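Salt-tolerant glutaminase (Micrococcus luteus, PDB 3AGD) probably catalyses the hydrolysis of L-glutamine to L-glutamate and ammonium, as a salt-tolerant member of the glutaminase family. Local coordinates at residues P127-S130 and R131-L135. Residues are numbered along the deposited sequence; the frame is centred on the assembly and turned at random.
Sequences PEAS and RKERL
S130 and E133 clasp each other in a capping box at the start of helix 131-146, with S130 as the N-cap. S130 OG accepts from the backbone N of E133 over 3.3 Å, and E133 reaches back so that its OE2 takes the backbone N-H of S130 at 2.9 Å, nearly straight at 162°. That N-H meets the carboxylate on its anti side, a little out of plane. A weak bond of 3.2 Å from S130 OG to the same OE2 adds to the box, so one carboxylate oxygen serves both donors of the cap residue. With CG beside its own backbone N (chi1 -60°) and the chain extended beyond it, E133 brings the carboxylate back to S130. One residue on, R134 N donates to S130 O at 3.0 Å, the first i to i+4 bond of the helix. The buried side chain of R134 runs back alongside the loop and touches H121 and Q122 of helix 114-123. NH1 donates to the carbonyl of G126, while D182 is a weak, long ion-pair partner of NH2. Over one face of the guanidinium lies A129 O, 3.5 Å from R134 NH2 but too poorly angled to bond.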
loop_
_atom_site.group_PDB
_atom_site.type_symbol
_atom_site.label_atom_id
_atom_site.label_comp_id
_atom_site.label_asym_id
_atom_site.label_seq_id
_atom_site.Cartn_x
_atom_site.Cartn_y
_atom_site.Cartn_z
ATOM N N PRO A 127 -7.454 -17.826 -27.643
ATOM C CA PRO A 127 -6.601 -18.861 -28.233
ATOM C C PRO A 127 -6.405 -18.756 -29.738
ATOM O O PRO A 127 -5.304 -18.985 -30.242
ATOM C CB PRO A 127 -7.324 -20.159 -27.869
ATOM C CG PRO A 127 -8.087 -19.802 -26.632
ATOM C CD PRO A 127 -8.603 -18.432 -26.951
ATOM N N GLU A 128 -7.473 -18.413 -30.452
ATOM C CA GLU A 128 -7.424 -18.337 -31.908
ATOM C C GLU A 128 -7.456 -16.938 -32.511
ATOM O O GLU A 128 -7.715 -16.796 -33.702
ATOM C CB GLU A 128 -8.588 -19.142 -32.496
ATOM C CG GLU A 128 -8.770 -20.528 -31.887
ATOM C CD GLU A 128 -7.615 -21.464 -32.192
ATOM O OE1 GLU A 128 -7.606 -22.591 -31.653
ATOM O OE2 GLU A 128 -6.720 -21.076 -32.974
ATOM N N ALA A 129 -7.196 -15.906 -31.715
ATOM C CA ALA A 129 -7.238 -14.548 -32.245
ATOM C C ALA A 129 -6.152 -14.299 -33.277
ATOM O O ALA A 129 -5.099 -14.933 -33.253
ATOM C CB ALA A 129 -7.123 -13.532 -31.112
ATOM N N SER A 130 -6.414 -13.365 -34.184
ATOM C CA SER A 130 -5.451 -13.028 -35.223
ATOM C C SER A 130 -4.515 -11.920 -34.753
ATOM O O SER A 130 -4.775 -11.245 -33.754
ATOM C CB SER A 130 -6.171 -12.564 -36.490
ATOM O OG SER A 130 -6.848 -11.338 -36.258
ATOM N N ARG A 131 -3.423 -11.746 -35.489
ATOM C CA ARG A 131 -2.431 -10.719 -35.197
ATOM C C ARG A 131 -3.106 -9.349 -35.114
ATOM O O ARG A 131 -2.863 -8.582 -34.179
ATOM C CB ARG A 131 -1.371 -10.721 -36.300
ATOM C CG ARG A 131 -0.379 -9.576 -36.261
ATOM C CD ARG A 131 0.460 -9.592 -37.528
ATOM N NE ARG A 131 -0.381 -9.587 -38.726
ATOM C CZ ARG A 131 0.072 -9.798 -39.960
ATOM N NH1 ARG A 131 1.361 -10.033 -40.165
ATOM N NH2 ARG A 131 -0.761 -9.773 -40.994
ATOM N N LYS A 132 -3.964 -9.053 -36.088
ATOM C CA LYS A 132 -4.672 -7.770 -36.131
ATOM C C LYS A 132 -5.584 -7.546 -34.939
ATOM O O LYS A 132 -5.660 -6.438 -34.413
ATOM C CB LYS A 132 -5.530 -7.646 -37.390
ATOM C CG LYS A 132 -6.221 -6.298 -37.492
ATOM C CD LYS A 132 -5.666 -5.544 -38.681
ATOM C CE LYS A 132 -6.054 -4.066 -38.694
ATOM N NZ LYS A 132 -7.194 -3.697 -37.802
ATOM N N GLU A 133 -6.300 -8.591 -34.537
ATOM C CA GLU A 133 -7.204 -8.484 -33.402
ATOM C C GLU A 133 -6.409 -8.240 -32.125
ATOM O O GLU A 133 -6.847 -7.501 -31.244
ATOM C CB GLU A 133 -8.030 -9.762 -33.235
ATOM C CG GLU A 133 -8.912 -10.122 -34.414
ATOM C CD GLU A 133 -9.722 -11.377 -34.152
ATOM O OE1 GLU A 133 -10.911 -11.267 -33.796
ATOM O OE2 GLU A 133 -9.163 -12.481 -34.286
ATOM N N ARG A 134 -5.243 -8.868 -32.017
ATOM C CA ARG A 134 -4.422 -8.690 -30.828
ATOM C C ARG A 134 -3.884 -7.262 -30.740
ATOM O O ARG A 134 -3.874 -6.668 -29.662
ATOM C CB ARG A 134 -3.267 -9.694 -30.807
ATOM C CG ARG A 134 -3.709 -11.153 -30.661
ATOM C CD ARG A 134 -2.713 -11.918 -29.798
ATOM N NE ARG A 134 -2.624 -13.348 -30.097
ATOM C CZ ARG A 134 -3.615 -14.219 -29.963
ATOM N NH1 ARG A 134 -4.799 -13.825 -29.537
ATOM N NH2 ARG A 134 -3.413 -15.498 -30.242
ATOM N N LEU A 135 -3.457 -6.703 -31.868
ATOM C CA LEU A 135 -2.944 -5.337 -31.863
ATOM C C LEU A 135 -4.095 -4.397 -31.520
ATOM O O LEU A 135 -3.946 -3.511 -30.680
ATOM C CB LEU A 135 -2.360 -4.953 -33.227
ATOM C CG LEU A 135 -1.183 -3.967 -33.203
ATOM C CD1 LEU A 135 -0.997 -3.377 -34.587
ATOM C CD2 LEU A 135 -1.420 -2.858 -32.191
#